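Local coordinates for protein tRNA (uracil(54)-C(5))-methyltransferase (Pyrococcus abyssi, PDB 2JJQ) that methylates carbon 5 of uridine 54 in tRNA, using S-adenosyl-L-methionine as the methyl donor, at residues 197-209 with 253-267. Sequence-based numbering, arbitrary orientation.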
# COMPACT_ATOMS: atom_id res chain seq x y z
N LEU A 197 5.35 10.56 -7.21
CA LEU A 197 4.60 11.70 -6.71
C LEU A 197 3.99 11.28 -5.38
O LEU A 197 3.45 10.19 -5.26
CB LEU A 197 3.48 12.03 -7.70
CG LEU A 197 3.84 12.86 -8.92
CD1 LEU A 197 2.65 12.84 -9.93
CD2 LEU A 197 4.07 14.31 -8.41
N ARG A 198 4.09 12.14 -4.37
CA ARG A 198 3.43 11.88 -3.10
C ARG A 198 2.63 13.08 -2.69
O ARG A 198 3.01 14.24 -3.04
CB ARG A 198 4.46 11.51 -2.03
CG ARG A 198 5.29 10.30 -2.46
CD ARG A 198 6.23 9.78 -1.40
NE ARG A 198 5.45 9.04 -0.41
CZ ARG A 198 5.95 8.18 0.46
NH1 ARG A 198 7.26 7.93 0.49
NH2 ARG A 198 5.13 7.58 1.32
N GLU A 199 1.53 12.88 -1.97
CA GLU A 199 0.85 14.04 -1.44
C GLU A 199 0.13 13.77 -0.14
O GLU A 199 -0.27 12.62 0.13
CB GLU A 199 -0.10 14.69 -2.46
CG GLU A 199 -1.39 14.07 -2.63
CD GLU A 199 -2.26 14.81 -3.68
OE1 GLU A 199 -1.96 15.98 -4.06
OE2 GLU A 199 -3.24 14.20 -4.14
N GLY A 200 -0.03 14.81 0.65
CA GLY A 200 -0.78 14.69 1.91
C GLY A 200 -2.19 15.06 1.57
O GLY A 200 -2.47 16.23 1.17
N LYS A 201 -3.10 14.11 1.67
CA LYS A 201 -4.52 14.42 1.31
C LYS A 201 -5.13 15.46 2.26
O LYS A 201 -5.99 16.27 1.84
CB LYS A 201 -5.38 13.14 1.32
CG LYS A 201 -4.86 12.06 0.36
CD LYS A 201 -4.81 12.57 -1.10
CE LYS A 201 -4.21 11.52 -1.98
NZ LYS A 201 -4.42 11.83 -3.40
N PHE A 202 -4.67 15.48 3.52
CA PHE A 202 -5.27 16.34 4.54
C PHE A 202 -4.46 17.62 4.80
O PHE A 202 -4.86 18.46 5.62
CB PHE A 202 -5.52 15.58 5.85
CG PHE A 202 -6.44 14.41 5.64
CD1 PHE A 202 -7.80 14.63 5.40
CD2 PHE A 202 -5.93 13.11 5.57
CE1 PHE A 202 -8.65 13.53 5.16
CE2 PHE A 202 -6.75 12.03 5.33
CZ PHE A 202 -8.10 12.26 5.11
N THR A 203 -3.31 17.75 4.14
CA THR A 203 -2.46 18.92 4.30
C THR A 203 -2.28 19.67 2.98
O THR A 203 -1.85 20.82 3.02
CB THR A 203 -1.02 18.53 4.71
OG1 THR A 203 -0.47 17.69 3.70
CG2 THR A 203 -1.01 17.81 6.05
N GLU A 204 -2.62 19.02 1.87
CA GLU A 204 -2.43 19.49 0.50
C GLU A 204 -0.95 19.69 0.10
O GLU A 204 -0.67 20.37 -0.84
CB GLU A 204 -3.27 20.72 0.21
CG GLU A 204 -4.72 20.49 0.57
CD GLU A 204 -5.63 21.66 0.25
OE1 GLU A 204 -5.34 22.80 0.68
OE2 GLU A 204 -6.65 21.44 -0.42
N GLU A 205 -0.02 19.10 0.81
CA GLU A 205 1.38 19.29 0.43
C GLU A 205 1.71 18.22 -0.60
O GLU A 205 1.19 17.11 -0.50
CB GLU A 205 2.26 19.12 1.64
CG GLU A 205 2.10 20.30 2.55
CD GLU A 205 2.92 20.27 3.79
OE1 GLU A 205 3.73 19.33 4.04
OE2 GLU A 205 2.74 21.26 4.53
N VAL A 206 2.60 18.55 -1.55
CA VAL A 206 2.94 17.62 -2.61
C VAL A 206 4.45 17.53 -2.71
O VAL A 206 5.15 18.55 -2.69
CB VAL A 206 2.44 18.14 -3.95
CG1 VAL A 206 2.69 17.11 -5.06
CG2 VAL A 206 0.95 18.42 -3.84
N MET A 207 4.94 16.31 -2.83
CA MET A 207 6.37 16.04 -3.06
C MET A 207 6.56 15.31 -4.39
O MET A 207 5.80 14.39 -4.73
CB MET A 207 6.87 15.15 -1.92
CG MET A 207 8.30 14.54 -2.22
SD MET A 207 8.78 13.46 -0.85
CE MET A 207 9.01 14.72 0.43
N VAL A 208 7.56 15.73 -5.18
CA VAL A 208 7.87 15.01 -6.41
C VAL A 208 9.31 14.55 -6.28
O VAL A 208 10.14 15.29 -5.75
CB VAL A 208 7.61 15.82 -7.67
CG1 VAL A 208 8.52 17.02 -7.73
CG2 VAL A 208 7.79 14.94 -8.91
N ASN A 209 9.59 13.34 -6.72
CA ASN A 209 10.92 12.77 -6.61
C ASN A 209 11.30 12.21 -7.99
O ASN A 209 10.61 11.36 -8.53
CB ASN A 209 10.91 11.64 -5.57
CG ASN A 209 12.26 10.92 -5.45
OD1 ASN A 209 13.31 11.50 -5.68
ND2 ASN A 209 12.23 9.66 -5.03
N PHE A 253 10.70 17.49 4.10
CA PHE A 253 9.63 16.45 4.25
C PHE A 253 8.30 17.11 3.97
O PHE A 253 8.11 18.29 4.34
CB PHE A 253 9.54 15.89 5.68
CG PHE A 253 10.78 15.32 6.21
CD1 PHE A 253 11.10 14.00 5.98
CD2 PHE A 253 11.64 16.11 6.97
CE1 PHE A 253 12.29 13.43 6.52
CE2 PHE A 253 12.81 15.54 7.50
CZ PHE A 253 13.12 14.24 7.28
N ILE A 254 7.37 16.41 3.34
CA ILE A 254 5.99 16.88 3.47
C ILE A 254 5.28 16.16 4.63
O ILE A 254 5.85 15.24 5.24
CB ILE A 254 5.17 16.74 2.17
CG1 ILE A 254 5.05 15.25 1.77
CG2 ILE A 254 5.86 17.64 1.04
CD1 ILE A 254 4.01 15.00 0.61
N ARG A 255 4.06 16.58 4.91
CA ARG A 255 3.32 15.92 5.97
C ARG A 255 1.98 15.40 5.49
O ARG A 255 1.30 16.00 4.63
CB ARG A 255 3.00 16.87 7.12
CG ARG A 255 4.19 17.27 7.95
CD ARG A 255 3.78 18.36 8.95
NE ARG A 255 5.00 18.87 9.63
CZ ARG A 255 5.07 19.21 10.92
NH1 ARG A 255 4.01 19.11 11.73
NH2 ARG A 255 6.21 19.66 11.43
N GLU A 256 1.58 14.30 6.10
CA GLU A 256 0.18 13.86 6.00
C GLU A 256 -0.36 14.00 7.41
O GLU A 256 0.38 13.90 8.40
CB GLU A 256 0.06 12.39 5.57
CG GLU A 256 -1.41 11.87 5.52
CD GLU A 256 -2.24 12.67 4.52
OE1 GLU A 256 -2.44 12.17 3.39
OE2 GLU A 256 -2.65 13.81 4.86
N ARG A 257 -1.65 14.25 7.52
CA ARG A 257 -2.24 14.39 8.83
C ARG A 257 -3.42 13.45 8.99
O ARG A 257 -4.34 13.48 8.14
CB ARG A 257 -2.69 15.85 9.04
CG ARG A 257 -3.51 16.04 10.28
CD ARG A 257 -3.71 17.54 10.55
NE ARG A 257 -2.59 18.01 11.34
CZ ARG A 257 -2.74 18.44 12.59
NH1 ARG A 257 -3.97 18.52 13.12
NH2 ARG A 257 -1.70 18.83 13.31
N LEU A 258 -3.38 12.60 10.02
CA LEU A 258 -4.54 11.74 10.37
C LEU A 258 -5.18 12.28 11.63
O LEU A 258 -4.59 12.21 12.70
CB LEU A 258 -4.06 10.30 10.62
CG LEU A 258 -3.21 9.70 9.46
CD1 LEU A 258 -3.03 8.17 9.80
CD2 LEU A 258 -3.88 9.89 8.11
N ASP A 259 -6.38 12.83 11.48
CA ASP A 259 -7.03 13.57 12.57
C ASP A 259 -6.10 14.72 13.04
O ASP A 259 -5.86 15.70 12.29
CB ASP A 259 -7.45 12.61 13.68
CG ASP A 259 -8.63 11.73 13.27
OD1 ASP A 259 -9.43 12.13 12.38
OD2 ASP A 259 -8.78 10.63 13.84
N ASP A 260 -5.54 14.63 14.25
CA ASP A 260 -4.65 15.69 14.73
C ASP A 260 -3.18 15.26 14.76
O ASP A 260 -2.35 15.91 15.43
CB ASP A 260 -5.07 16.12 16.13
CG ASP A 260 -5.13 14.97 17.14
OD1 ASP A 260 -5.12 13.78 16.78
OD2 ASP A 260 -5.22 15.27 18.35
N VAL A 261 -2.86 14.12 14.13
CA VAL A 261 -1.48 13.62 14.24
C VAL A 261 -0.75 13.81 12.91
O VAL A 261 -1.29 13.37 11.88
CB VAL A 261 -1.52 12.12 14.63
CG1 VAL A 261 -0.13 11.57 14.70
CG2 VAL A 261 -2.27 11.95 15.99
N ASP A 262 0.43 14.45 12.91
CA ASP A 262 1.18 14.70 11.67
C ASP A 262 2.21 13.58 11.49
O ASP A 262 2.73 13.04 12.49
CB ASP A 262 1.91 16.03 11.77
CG ASP A 262 1.00 17.23 11.52
OD1 ASP A 262 -0.16 17.09 11.07
OD2 ASP A 262 1.49 18.35 11.76
N TYR A 263 2.50 13.23 10.23
CA TYR A 263 3.47 12.23 9.88
C TYR A 263 4.31 12.78 8.75
O TYR A 263 3.76 13.18 7.71
CB TYR A 263 2.81 10.94 9.40
CG TYR A 263 1.92 10.28 10.42
CD1 TYR A 263 2.45 9.39 11.33
CD2 TYR A 263 0.55 10.57 10.50
CE1 TYR A 263 1.65 8.77 12.29
CE2 TYR A 263 -0.29 9.93 11.47
CZ TYR A 263 0.29 9.02 12.33
OH TYR A 263 -0.46 8.35 13.28
N LEU A 264 5.63 12.74 8.93
CA LEU A 264 6.56 13.23 7.93
C LEU A 264 6.68 12.23 6.82
O LEU A 264 6.76 11.02 7.10
CB LEU A 264 7.96 13.41 8.56
CG LEU A 264 7.87 14.52 9.64
CD1 LEU A 264 9.18 14.46 10.52
CD2 LEU A 264 7.67 15.92 9.06
N ILE A 265 6.69 12.71 5.59
CA ILE A 265 6.81 11.86 4.43
C ILE A 265 8.16 12.21 3.79
O ILE A 265 8.42 13.37 3.50
CB ILE A 265 5.66 12.15 3.37
CG1 ILE A 265 4.26 11.82 3.92
CG2 ILE A 265 5.89 11.30 2.13
CD1 ILE A 265 4.24 10.56 4.63
N HIS A 266 8.97 11.18 3.53
CA HIS A 266 10.25 11.28 2.86
C HIS A 266 10.20 10.39 1.60
O HIS A 266 9.47 9.41 1.56
CB HIS A 266 11.30 10.78 3.87
CG HIS A 266 12.71 10.81 3.36
ND1 HIS A 266 13.25 9.80 2.60
CD2 HIS A 266 13.69 11.73 3.51
CE1 HIS A 266 14.50 10.09 2.30
NE2 HIS A 266 14.79 11.26 2.85
N PRO A 267 10.98 10.70 0.57
CA PRO A 267 10.86 9.90 -0.63
C PRO A 267 11.07 8.45 -0.36
O PRO A 267 10.42 7.64 -1.02
CB PRO A 267 12.01 10.37 -1.51
CG PRO A 267 12.27 11.71 -1.07
CD PRO A 267 11.96 11.79 0.41
O HOH W 1 5.63 19.87 6.13
O HOH W 2 10.72 7.31 -4.05
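Glu256 grips the loop 200-205 with both carboxylate oxygens: OE1 accepts from Lys201 N at 2.7 Å and OE2 from Phe202 N at 2.9 Å, each on its syn side. CG stands anti to the backbone N (chi1 177°) and the chain then bends, turning the carboxylate to these amides. Arg257 N takes the anti lone pair of OE2, and Ser275 OG binds OE1, fixing the group's rotation. Two further bonds run in opposite directions: Thr203 OG1 donates to Arg255 O (2.6 Å) while accepting from Glu205 N in an ST turn, and Glu205 OE1 receives Arg255 N at 2.9 Å, well out of its carboxylate plane. Lys251 NZ forms a salt bridge with Glu205 OE2. Arg198 NH1 bonds to Ser269 O, and a water bridges Asn209 ND2 and Pro267 O.

Among the apolar contacts, Ile254 CD1 lies 3.8 Å from Met207 CB. Met207 SD meets Pro267 CD at a similar distance, Met207 and Pro267 crossing nearly at right angles. Ile265 CG2 sits over one face of the Arg198 guanidinium, 3.4 Å from NE.

The beta hairpin 254-265, closed by a type II' turn, thus docks on the loop and strand ends of the hairpin 197-209, joining the five-stranded mixed sheet to the SAM-binding methyltransferase domain.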